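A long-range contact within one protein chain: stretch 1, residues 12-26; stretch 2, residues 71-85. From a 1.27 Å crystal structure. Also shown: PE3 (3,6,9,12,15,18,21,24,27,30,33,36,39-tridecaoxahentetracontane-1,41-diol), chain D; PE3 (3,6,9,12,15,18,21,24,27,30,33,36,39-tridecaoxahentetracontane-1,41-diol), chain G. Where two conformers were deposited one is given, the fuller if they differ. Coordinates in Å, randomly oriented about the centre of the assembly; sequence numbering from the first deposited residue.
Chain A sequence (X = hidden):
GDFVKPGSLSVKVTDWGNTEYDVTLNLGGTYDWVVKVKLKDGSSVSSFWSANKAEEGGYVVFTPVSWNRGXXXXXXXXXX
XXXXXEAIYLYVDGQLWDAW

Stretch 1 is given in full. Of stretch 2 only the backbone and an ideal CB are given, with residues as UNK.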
ATOM      1  N   LYS A  12       1.277  -5.751  -7.602  0.50 12.02           N
ATOM      2  CA  LYS A  12       1.893  -6.999  -8.064  0.50 12.55           C
ATOM      3  C   LYS A  12       2.139  -7.838  -6.814  0.50 13.53           C
ATOM      4  O   LYS A  12       2.689  -7.343  -5.829  0.50 13.63           O
ATOM      5  CB  LYS A  12       3.222  -6.743  -8.767  0.50 23.57           C
ATOM      6  CG  LYS A  12       4.097  -7.986  -8.827  0.50 31.01           C
ATOM      7  CD  LYS A  12       5.536  -7.626  -9.154  0.50 28.97           C
ATOM      8  CE  LYS A  12       5.675  -7.473 -10.630  0.50 32.36           C
ATOM      9  NZ  LYS A  12       6.995  -6.966 -11.125  0.50 22.79           N
ATOM     10  N   VAL A  13       1.732  -9.104  -6.874  1.00 11.66           N
ATOM     11  CA  VAL A  13       1.865 -10.027  -5.752  1.00 11.70           C
ATOM     12  C   VAL A  13       2.796 -11.193  -6.071  1.00 14.31           C
ATOM     13  O   VAL A  13       2.657 -11.835  -7.111  1.00 14.55           O
ATOM     14  CB  VAL A  13       0.450 -10.588  -5.400  1.00 12.44           C
ATOM     15  CG1 VAL A  13       0.485 -11.463  -4.159  1.00 15.59           C
ATOM     16  CG2 VAL A  13      -0.547  -9.433  -5.194  1.00 12.92           C
ATOM     17  N   THR A  14       3.741 -11.466  -5.177  1.00 12.56           N
ATOM     18  CA  THR A  14       4.691 -12.565  -5.381  1.00 12.38           C
ATOM     19  C   THR A  14       4.784 -13.353  -4.080  1.00 14.55           C
ATOM     20  O   THR A  14       5.191 -12.822  -3.049  1.00 15.06           O
ATOM     21  CB  THR A  14       6.062 -12.016  -5.808  1.00 15.65           C
ATOM     22  OG1 THR A  14       5.894 -11.261  -7.012  1.00 15.54           O
ATOM     23  CG2 THR A  14       7.058 -13.167  -6.065  1.00 18.81           C
ATOM     24  N   ASP A  15       4.442 -14.635  -4.152  1.00 16.79           N
ATOM     25  CA  ASP A  15       4.372 -15.503  -2.981  1.00 18.58           C
ATOM     26  C   ASP A  15       5.368 -16.662  -3.006  1.00 22.59           C
ATOM     27  O   ASP A  15       5.402 -17.456  -3.951  1.00 22.04           O
ATOM     28  CB  ASP A  15       2.926 -16.018  -2.901  1.00 20.51           C
ATOM     29  CG  ASP A  15       2.685 -17.031  -1.785  1.00 25.80           C
ATOM     30  OD1 ASP A  15       3.568 -17.274  -0.943  1.00 25.18           O
ATOM     31  OD2 ASP A  15       1.563 -17.573  -1.762  1.00 29.03           O
ATOM     32  N   TRP A  16       6.185 -16.752  -1.961  1.00 23.27           N
ATOM     33  CA  TRP A  16       7.166 -17.847  -1.838  1.00 23.81           C
ATOM     34  C   TRP A  16       7.124 -18.443  -0.431  1.00 26.80           C
ATOM     35  O   TRP A  16       8.034 -19.186  -0.042  1.00 30.07           O
ATOM     36  CB  TRP A  16       8.569 -17.316  -2.108  1.00 25.05           C
ATOM     37  CG  TRP A  16       9.019 -16.293  -1.103  1.00 27.91           C
ATOM     38  CD1 TRP A  16       9.487 -16.526   0.161  1.00 28.00           C
ATOM     39  CD2 TRP A  16       9.052 -14.875  -1.290  1.00 28.65           C
ATOM     40  NE1 TRP A  16       9.817 -15.337   0.771  1.00 29.07           N
ATOM     41  CE2 TRP A  16       9.559 -14.305  -0.097  1.00 28.66           C
ATOM     42  CE3 TRP A  16       8.699 -14.026  -2.352  1.00 31.72           C
ATOM     43  CZ2 TRP A  16       9.724 -12.927   0.064  1.00 30.38           C
ATOM     44  CZ3 TRP A  16       8.862 -12.648  -2.195  1.00 30.57           C
ATOM     45  CH2 TRP A  16       9.371 -12.115  -0.993  1.00 32.11           C
ATOM     46  N   GLY A  17       6.062 -18.154   0.318  1.00 25.43           N
ATOM     47  CA  GLY A  17       5.975 -18.626   1.699  1.00 26.06           C
ATOM     48  C   GLY A  17       5.564 -17.383   2.462  1.00 22.56           C
ATOM     49  O   GLY A  17       4.698 -17.413   3.345  1.00 23.88           O
ATOM     50  N   ASN A  18       6.243 -16.291   2.127  1.00 21.72           N
ATOM     51  CA  ASN A  18       5.887 -14.957   2.623  1.00 19.13           C
ATOM     52  C   ASN A  18       5.571 -14.272   1.302  1.00 17.93           C
ATOM     53  O   ASN A  18       6.010 -14.737   0.238  1.00 18.78           O
ATOM     54  CB  ASN A  18       7.034 -14.268   3.357  1.00 19.10           C
ATOM     55  CG  ASN A  18       7.299 -14.920   4.690  1.00 22.87           C
ATOM     56  OD1 ASN A  18       6.360 -15.290   5.392  1.00 20.96           O
ATOM     57  ND2 ASN A  18       8.571 -15.078   5.043  1.00 28.98           N
ATOM     58  N   THR A  19       4.838 -13.171   1.351  1.00 14.33           N
ATOM     59  CA  THR A  19       4.398 -12.538   0.124  1.00 14.86           C
ATOM     60  C   THR A  19       4.775 -11.082  -0.041  1.00 12.00           C
ATOM     61  O   THR A  19       4.553 -10.259   0.845  1.00 13.52           O
ATOM     62  CB  THR A  19       2.873 -12.683   0.035  1.00 15.34           C
ATOM     63  OG1 THR A  19       2.526 -14.069   0.188  1.00 14.92           O
ATOM     64  CG2 THR A  19       2.347 -12.220  -1.304  1.00 14.57           C
ATOM     65  N   GLU A  20       5.336 -10.777  -1.204  1.00 12.27           N
ATOM     66  CA  GLU A  20       5.748  -9.424  -1.534  1.00 10.90           C
ATOM     67  C   GLU A  20       4.669  -8.707  -2.327  1.00 12.52           C
ATOM     68  O   GLU A  20       4.091  -9.267  -3.268  1.00 13.38           O
ATOM     69  CB  GLU A  20       7.034  -9.428  -2.363  1.00 13.09           C
ATOM     70  CG  GLU A  20       7.497  -8.038  -2.828  1.00 13.77           C
ATOM     71  CD  GLU A  20       8.921  -8.039  -3.389  1.00 19.39           C
ATOM     72  OE1 GLU A  20       9.768  -8.791  -2.877  1.00 21.68           O
ATOM     73  OE2 GLU A  20       9.208  -7.267  -4.324  1.00 20.82           O
ATOM     74  N   TYR A  21       4.401  -7.469  -1.934  1.00 11.32           N
ATOM     75  CA  TYR A  21       3.421  -6.634  -2.608  1.00  9.23           C
ATOM     76  C   TYR A  21       4.149  -5.408  -3.123  1.00 11.33           C
ATOM     77  O   TYR A  21       4.666  -4.595  -2.346  1.00 12.30           O
ATOM     78  CB  TYR A  21       2.298  -6.220  -1.644  1.00 11.44           C
ATOM     79  CG  TYR A  21       1.465  -7.395  -1.192  1.00 12.18           C
ATOM     80  CD1 TYR A  21       1.906  -8.225  -0.171  1.00 12.74           C
ATOM     81  CD2 TYR A  21       0.264  -7.714  -1.841  1.00 12.31           C
ATOM     82  CE1 TYR A  21       1.181  -9.356   0.199  1.00 14.44           C
ATOM     83  CE2 TYR A  21      -0.469  -8.842  -1.480  1.00 12.91           C
ATOM     84  CZ  TYR A  21       0.001  -9.657  -0.456  1.00 13.73           C
ATOM     85  OH  TYR A  21      -0.716 -10.774  -0.071  1.00 15.25           O
ATOM     86  N   ASP A  22       4.222  -5.301  -4.443  1.00 10.67           N
ATOM     87  CA  ASP A  22       4.875  -4.174  -5.083  1.00 12.25           C
ATOM     88  C   ASP A  22       3.752  -3.288  -5.570  1.00 12.40           C
ATOM     89  O   ASP A  22       2.936  -3.689  -6.397  1.00 13.84           O
ATOM     90  CB  ASP A  22       5.753  -4.656  -6.235  1.00 12.91           C
ATOM     91  CG  ASP A  22       6.912  -5.492  -5.740  1.00 16.67           C
ATOM     92  OD1 ASP A  22       7.732  -4.944  -4.990  1.00 18.72           O
ATOM     93  OD2 ASP A  22       7.002  -6.674  -6.092  1.00 20.54           O
ATOM     94  N   VAL A  23       3.710  -2.079  -5.030  1.00 12.74           N
ATOM     95  CA  VAL A  23       2.641  -1.142  -5.325  1.00 13.77           C
ATOM     96  C   VAL A  23       3.075   0.074  -6.119  1.00 11.74           C
ATOM     97  O   VAL A  23       4.085   0.701  -5.801  1.00 14.51           O
ATOM     98  CB  VAL A  23       2.032  -0.652  -3.985  1.00 14.36           C
ATOM     99  CG1 VAL A  23       0.899   0.354  -4.248  1.00 14.93           C
ATOM    100  CG2 VAL A  23       1.538  -1.832  -3.163  1.00 16.46           C
ATOM    101  N   THR A  24       2.314   0.403  -7.158  1.00 13.71           N
ATOM    102  CA  THR A  24       2.598   1.600  -7.935  1.00 12.79           C
ATOM    103  C   THR A  24       1.361   2.465  -7.903  1.00 13.35           C
ATOM    104  O   THR A  24       0.244   1.995  -8.157  1.00 13.76           O
ATOM    105  CB  THR A  24       2.904   1.269  -9.411  1.00 18.50           C
ATOM    106  OG1 THR A  24       4.139   0.555  -9.477  1.00 24.97           O
ATOM    107  CG2 THR A  24       3.042   2.546 -10.243  1.00 18.22           C
ATOM    108  N   LEU A  25       1.572   3.726  -7.556  1.00 14.10           N
ATOM    109  CA  LEU A  25       0.493   4.690  -7.495  1.00 12.44           C
ATOM    110  C   LEU A  25       0.623   5.654  -8.664  1.00 15.31           C
ATOM    111  O   LEU A  25       1.673   6.251  -8.879  1.00 18.54           O
ATOM    112  CB  LEU A  25       0.525   5.483  -6.182  1.00 14.12           C
ATOM    113  CG  LEU A  25       0.611   4.668  -4.893  1.00 12.84           C
ATOM    114  CD1 LEU A  25       0.650   5.630  -3.693  1.00 15.75           C
ATOM    115  CD2 LEU A  25      -0.592   3.701  -4.765  1.00 15.06           C
ATOM    116  N   ASN A  26      -0.457   5.780  -9.417  0.50 14.11           N
ATOM    117  CA  ASN A  26      -0.505   6.662 -10.565  0.50 15.29           C
ATOM    118  C   ASN A  26      -1.434   7.798 -10.139  0.50 15.96           C
ATOM    119  O   ASN A  26      -2.631   7.714 -10.334  0.50 15.63           O
ATOM    120  CB  ASN A  26      -1.071   5.867 -11.744  0.50 13.59           C
ATOM    121  CG  ASN A  26      -1.442   6.739 -12.908  0.50 18.17           C
ATOM    122  OD1 ASN A  26      -0.741   7.689 -13.224  0.50 21.76           O
ATOM    123  ND2 ASN A  26      -2.548   6.403 -13.568  0.50 25.06           N
ATOM    124  N   UNK A  71       4.416  12.221  -9.236  1.00 16.33           N
ATOM    125  CA  UNK A  71       3.127  11.753  -9.762  1.00 18.13           C
ATOM    126  C   UNK A  71       2.952  10.238  -9.783  1.00 17.82           C
ATOM    127  O   UNK A  71       1.833   9.737  -9.645  1.00 21.12           O
ATOM    128  CB  UNK A  71       2.942  12.285 -11.185  1.00 18.13           C
ATOM    129  N   UNK A  72       4.052   9.517  -9.977  1.00 17.34           N
ATOM    130  CA  UNK A  72       4.020   8.059  -9.987  1.00 16.59           C
ATOM    131  C   UNK A  72       4.908   7.597  -8.840  1.00 20.65           C
ATOM    132  O   UNK A  72       6.122   7.810  -8.854  1.00 22.52           O
ATOM    133  CB  UNK A  72       4.482   7.485 -11.328  1.00 16.59           C
ATOM    134  N   UNK A  73       4.292   6.979  -7.838  1.00 15.22           N
ATOM    135  CA  UNK A  73       5.023   6.507  -6.673  1.00 14.94           C
ATOM    136  C   UNK A  73       5.055   4.990  -6.628  1.00 15.80           C
ATOM    137  O   UNK A  73       4.051   4.331  -6.883  1.00 19.97           O
ATOM    138  CB  UNK A  73       4.399   7.060  -5.390  1.00 14.94           C
ATOM    139  N   UNK A  74       6.216   4.438  -6.309  1.00 15.68           N
ATOM    140  CA  UNK A  74       6.359   2.997  -6.211  1.00 17.72           C
ATOM    141  C   UNK A  74       6.974   2.643  -4.868  1.00 14.30           C
ATOM    142  O   UNK A  74       7.952   3.251  -4.440  1.00 15.26           O
ATOM    143  CB  UNK A  74       7.209   2.451  -7.360  1.00 17.72           C
ATOM    144  N   UNK A  75       6.364   1.680  -4.186  1.00 13.42           N
ATOM    145  CA  UNK A  75       6.882   1.212  -2.907  1.00 11.95           C
ATOM    146  C   UNK A  75       6.493  -0.244  -2.770  1.00 11.83           C
ATOM    147  O   UNK A  75       5.822  -0.796  -3.642  1.00 12.30           O
ATOM    148  CB  UNK A  75       6.352   2.044  -1.738  1.00 11.95           C
ATOM    149  N   UNK A  76       6.935  -0.891  -1.702  1.00 10.34           N
ATOM    150  CA  UNK A  76       6.570  -2.284  -1.551  1.00 11.39           C
ATOM    151  C   UNK A  76       6.734  -2.767  -0.137  1.00 11.04           C
ATOM    152  O   UNK A  76       7.319  -2.085   0.711  1.00 11.89           O
ATOM    153  CB  UNK A  76       7.404  -3.155  -2.493  1.00 11.39           C
ATOM    154  N   UNK A  77       6.206  -3.955   0.122  1.00 11.09           N
ATOM    155  CA  UNK A  77       6.324  -4.547   1.438  1.00 10.62           C
ATOM    156  C   UNK A  77       6.175  -6.052   1.332  1.00 10.71           C
ATOM    157  O   UNK A  77       5.708  -6.579   0.317  1.00 11.71           O
ATOM    158  CB  UNK A  77       5.283  -3.964   2.396  1.00 10.62           C
ATOM    159  N   UNK A  78       6.605  -6.742   2.378  1.00 12.03           N
ATOM    160  CA  UNK A  78       6.484  -8.187   2.434  1.00 13.45           C
ATOM    161  C   UNK A  78       5.689  -8.502   3.687  1.00 13.14           C
ATOM    162  O   UNK A  78       5.978  -7.971   4.762  1.00 13.50           O
ATOM    163  CB  UNK A  78       7.849  -8.879   2.436  1.00 13.45           C
ATOM    164  N   UNK A  79       4.664  -9.336   3.539  1.00 12.42           N
ATOM    165  CA  UNK A  79       3.834  -9.742   4.666  1.00 13.06           C
ATOM    166  C   UNK A  79       4.082 -11.229   4.896  1.00 14.24           C
ATOM    167  O   UNK A  79       4.342 -11.978   3.953  1.00 14.85           O
ATOM    168  CB  UNK A  79       2.353  -9.452   4.412  1.00 13.06           C
ATOM    169  N   UNK A  80       4.009 -11.662   6.148  1.00 15.37           N
ATOM    170  CA  UNK A  80       4.244 -13.063   6.458  1.00 15.80           C
ATOM    171  C   UNK A  80       3.084 -13.926   5.990  1.00 15.59           C
ATOM    172  O   UNK A  80       1.925 -13.513   6.038  1.00 17.31           O
ATOM    173  CB  UNK A  80       4.468 -13.248   7.960  1.00 15.80           C
ATOM    174  N   UNK A  81       3.410 -15.129   5.531  1.00 16.31           N
ATOM    175  CA  UNK A  81       2.380 -16.035   5.062  1.00 18.38           C
ATOM    176  C   UNK A  81       2.094 -15.900   3.579  1.00 17.84           C
ATOM    177  O   UNK A  81       2.626 -15.018   2.897  1.00 19.03           O
ATOM    178  CB  UNK A  81       1.091 -15.804   5.853  1.00 18.38           C
ATOM    179  N   UNK A  82       1.233 -16.784   3.088  1.00 16.39           N
ATOM    180  CA  UNK A  82       0.849 -16.822   1.686  1.00 16.95           C
ATOM    181  C   UNK A  82      -0.367 -15.944   1.398  1.00 17.62           C
ATOM    182  O   UNK A  82      -1.465 -16.202   1.896  1.00 17.85           O
ATOM    183  CB  UNK A  82       0.561 -18.264   1.264  1.00 16.95           C
ATOM    184  N   UNK A  83      -0.152 -14.904   0.595  1.00 16.31           N
ATOM    185  CA  UNK A  83      -1.201 -13.962   0.212  1.00 16.80           C
ATOM    186  C   UNK A  83      -2.085 -13.571   1.390  1.00 16.49           C
ATOM    187  O   UNK A  83      -3.300 -13.777   1.375  1.00 18.84           O
ATOM    188  CB  UNK A  83      -2.062 -14.562  -0.901  1.00 16.80           C
ATOM    189  N   UNK A  84      -1.468 -12.975   2.405  1.00 15.48           N
ATOM    190  CA  UNK A  84      -2.195 -12.574   3.601  1.00 16.43           C
ATOM    191  C   UNK A  84      -2.915 -11.228   3.502  1.00 15.53           C
ATOM    192  O   UNK A  84      -3.714 -10.891   4.380  1.00 17.33           O
ATOM    193  CB  UNK A  84      -1.221 -12.529   4.780  1.00 16.43           C
ATOM    194  N   UNK A  85      -2.640 -10.452   2.456  1.00 14.30           N
ATOM    195  CA  UNK A  85      -3.321  -9.166   2.304  1.00 15.91           C
ATOM    196  C   UNK A  85      -4.744  -9.386   1.804  1.00 16.17           C
ATOM    197  O   UNK A  85      -4.959  -9.982   0.746  1.00 16.32           O
ATOM    198  CB  UNK A  85      -2.553  -8.254   1.345  1.00 15.91           C
TER
HETATM  199  C42 PE3 D 803       4.527  -4.555 -12.396  0.50 46.76           C
HETATM  200  C41 PE3 D 803       4.302  -5.727 -13.328  0.50 46.56           C
HETATM  201  O40 PE3 D 803       5.470  -6.541 -13.315  0.50 42.36           O
HETATM  202  C39 PE3 D 803       5.230  -7.631 -14.196  0.50 32.89           C
HETATM  203  C38 PE3 D 803       6.445  -8.563 -14.235  0.50 32.19           C
HETATM  204  O37 PE3 D 803       6.695  -9.098 -12.947  0.50 39.32           O
HETATM  205  C36 PE3 D 803       7.842  -9.963 -13.004  0.50 38.84           C
HETATM  206  C35 PE3 D 803       8.146 -10.556 -11.598  0.50 43.39           C
HETATM  207  O34 PE3 D 803       8.494  -9.494 -10.675  0.50 48.02           O
HETATM  208  C33 PE3 D 803       8.752 -10.049  -9.368  0.50 50.71           C
HETATM  209  C32 PE3 D 803       9.103  -8.918  -8.375  0.50 57.00           C
HETATM  210  O31 PE3 D 803       9.224  -7.639  -9.024  0.50 64.97           O
HETATM  211  C30 PE3 D 803       9.542  -6.680  -8.032  0.50 57.33           C
HETATM  212  C29 PE3 D 803       9.702  -5.294  -8.649  0.50 51.49           C
HETATM  213  O28 PE3 D 803       8.451  -4.856  -9.194  0.50 60.41           O
HETATM  214  C27 PE3 D 803       8.665  -3.544  -9.721  0.50 60.76           C
HETATM  215  C26 PE3 D 803       7.361  -2.981 -10.290  0.50 59.53           C
HETATM  216  O25 PE3 D 803       6.303  -3.041  -9.327  0.50 49.51           O
HETATM  217  C24 PE3 D 803       5.179  -2.441  -9.963  0.50 47.88           C
HETATM  218  C23 PE3 D 803       3.984  -2.425  -9.037  0.50 28.59           C
HETATM  219  O22 PE3 D 803       2.810  -2.810  -9.695  0.50 29.03           O
HETATM  220  O31 PE3 G 806      -4.721   9.257 -12.048  1.00 50.40           O
HETATM  221  C30 PE3 G 806      -5.196   8.230 -12.921  1.00 57.62           C
HETATM  222  C29 PE3 G 806      -6.386   7.520 -12.273  1.00 54.33           C

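Strand 72-79 runs antiparallel to strand 19-26, and alternate CB atoms of the second stretch fall on the two faces of the sheet, one carrying T19, Y21, V23 and L25, the other E20, D22, T24 and N26.

Position 71 precedes the strand, and its ideal CB has nothing of stretch 1 within 5.5 Å. Phi of -63° admits many residues, proline included; it is P71, following a cis peptide bond.

At 72 the CB lies on the T24 side, 5.3 Å from T24 CG2, at the edge of the contact, where a small, polar or beta-branched residue would serve. T72 places CG2 3.8 Å from T24 CG2. Position 73 pairs with L25, its ideal CB 4.3 Å from L25 CB; a small or medium apolar group suits. A73 keeps just this methyl contact, while its backbone O accepts a short bond from L25 N (2.6 Å).

The CB at 74 stands 4.2 Å from T24 OG1, so a hydroxyl or a beta-branched side chain would be at home. T74 OG1 meets T24 OG1 at 3.3 Å in a weak hydrogen bond.

Position 75 points to the face of V23 and L25, with its CB 4.8 Å from V23 O. Reaching their aliphatic groups requires a long apolar or aromatic side chain. F75, with chi1 p, lays its ring face over V23 CB, 4.0 Å from the ring centroid, and meets L25 CD1 at its edge.

At 76 an ideal CB would sit 3.1 Å from both D22 OD1 and Y21 O, too tight for comfort, and phi/psi of -161/169 is very extended. Glycine fits best, and G76 it is.

Position 77 again faces the side of Y21 and V23, favouring a large apolar or aromatic group. F77 takes chi1 p; Y21 CB packs over its face, 3.7 Å from the ring centroid, and the two near-parallel rings are slid apart so that they barely overlap.

At 78 the CB is 4.5 Å from E20 CA and 5.0 Å from W16 CH2, inviting an aliphatic side chain. I78 reaches W16 CH2 with CD1 (3.9 Å) and N18 CB with CG2 (3.9 Å). Position 79 has its CB 4.4 Å from Y21 CE1, and a small residue suffices; A79 adds a methyl there.

Position 80 points away overall and tolerates many residues; it is T80. At 81, phi/psi of 91/175 would jam a CB against the preceding carbonyl, calling for glycine: G81 N donates to N18 OD1 (3.0 Å).

The CB at 82 is 3.3 Å from D15 OD2, an acceptor that calls for a small donor. S82 OG donates to D15 OD2 at a very short 2.4 Å.

Position 83, at phi/psi 43/60, would suit asparagine or glycine, and nearby D15 disfavours an acid. It is nevertheless E83, whose N donates to T19 OG1 (2.8 Å). Position 84 has little within reach; it is S84.

At 85 the CB points toward Y21, favouring an apolar group. V85 sets CG2 over the Y21 ring face, 3.5 Å from its centroid.

Stretch 2 (71-85) PTATFGFIATGSESV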
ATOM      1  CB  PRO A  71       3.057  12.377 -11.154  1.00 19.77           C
ATOM      2  CG  PRO A  71       4.499  12.466 -11.559  1.00 25.22           C
ATOM      3  CD  PRO A  71       5.177  12.933 -10.286  1.00 20.75           C
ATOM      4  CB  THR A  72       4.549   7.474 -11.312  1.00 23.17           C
ATOM      5  OG1 THR A  72       3.769   7.992 -12.407  1.00 27.40           O
ATOM      6  CG2 THR A  72       4.406   5.958 -11.316  1.00 30.15           C
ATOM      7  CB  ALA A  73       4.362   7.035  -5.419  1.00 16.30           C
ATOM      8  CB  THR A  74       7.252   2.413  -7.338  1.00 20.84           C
ATOM      9  OG1 THR A  74       6.606   2.603  -8.610  1.00 27.43           O
ATOM     10  CG2 THR A  74       7.459   0.913  -7.143  1.00 30.02           C
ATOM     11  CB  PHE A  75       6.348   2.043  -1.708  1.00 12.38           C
ATOM     12  CG  PHE A  75       4.891   1.823  -1.372  1.00 13.25           C
ATOM     13  CD1 PHE A  75       3.887   2.475  -2.100  1.00 14.54           C
ATOM     14  CD2 PHE A  75       4.514   0.970  -0.327  1.00 14.24           C
ATOM     15  CE1 PHE A  75       2.548   2.282  -1.786  1.00 14.57           C
ATOM     16  CE2 PHE A  75       3.170   0.781  -0.023  1.00 15.78           C
ATOM     17  CZ  PHE A  75       2.190   1.445  -0.760  1.00 14.05           C
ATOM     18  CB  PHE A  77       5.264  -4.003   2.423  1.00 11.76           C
ATOM     19  CG  PHE A  77       3.840  -4.226   1.991  1.00 11.89           C
ATOM     20  CD1 PHE A  77       3.192  -3.316   1.169  1.00 12.36           C
ATOM     21  CD2 PHE A  77       3.143  -5.341   2.449  1.00 13.15           C
ATOM     22  CE1 PHE A  77       1.847  -3.516   0.799  1.00 12.75           C
ATOM     23  CE2 PHE A  77       1.797  -5.547   2.094  1.00 12.51           C
ATOM     24  CZ  PHE A  77       1.155  -4.639   1.270  1.00 11.57           C
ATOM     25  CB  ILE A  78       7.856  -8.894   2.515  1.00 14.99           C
ATOM     26  CG1 ILE A  78       8.632  -8.658   1.212  1.00 17.33           C
ATOM     27  CG2 ILE A  78       7.645 -10.412   2.778  1.00 16.72           C
ATOM     28  CD1 ILE A  78      10.111  -9.061   1.275  1.00 16.91           C
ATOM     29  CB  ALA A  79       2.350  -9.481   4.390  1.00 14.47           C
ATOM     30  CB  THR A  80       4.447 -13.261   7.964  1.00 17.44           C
ATOM     31  OG1 THR A  80       3.273 -12.854   8.671  1.00 18.30           O
ATOM     32  CG2 THR A  80       5.655 -12.441   8.432  1.00 19.42           C
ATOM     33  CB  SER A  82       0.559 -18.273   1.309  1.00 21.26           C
ATOM     34  OG  SER A  82       0.123 -18.361  -0.028  1.00 25.32           O
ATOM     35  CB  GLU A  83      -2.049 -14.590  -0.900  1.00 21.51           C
ATOM     36  CG  GLU A  83      -1.229 -14.850  -2.159  1.00 21.83           C
ATOM     37  CD  GLU A  83      -2.033 -15.477  -3.278  1.00 29.64           C
ATOM     38  OE1 GLU A  83      -3.032 -14.867  -3.718  1.00 24.57           O
ATOM     39  OE2 GLU A  83      -1.659 -16.585  -3.716  1.00 31.20           O
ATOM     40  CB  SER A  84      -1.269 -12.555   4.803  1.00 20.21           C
ATOM     41  OG  SER A  84      -0.395 -11.450   4.718  1.00 23.36           O
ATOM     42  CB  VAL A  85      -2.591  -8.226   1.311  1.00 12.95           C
ATOM     43  CG1 VAL A  85      -3.467  -7.001   1.007  1.00 14.97           C
ATOM     44  CG2 VAL A  85      -1.269  -7.766   1.906  1.00 15.18           C
TER
HETATM   45  O   HOH W   1      -3.162 -11.106  -1.106  1.00 17.01           O
HETATM   46  O   HOH W   2       8.300  -2.236  -4.958  1.00 24.43           O
HETATM   47  O   HOH W   3       0.964   9.629 -12.536  1.00 29.15           O
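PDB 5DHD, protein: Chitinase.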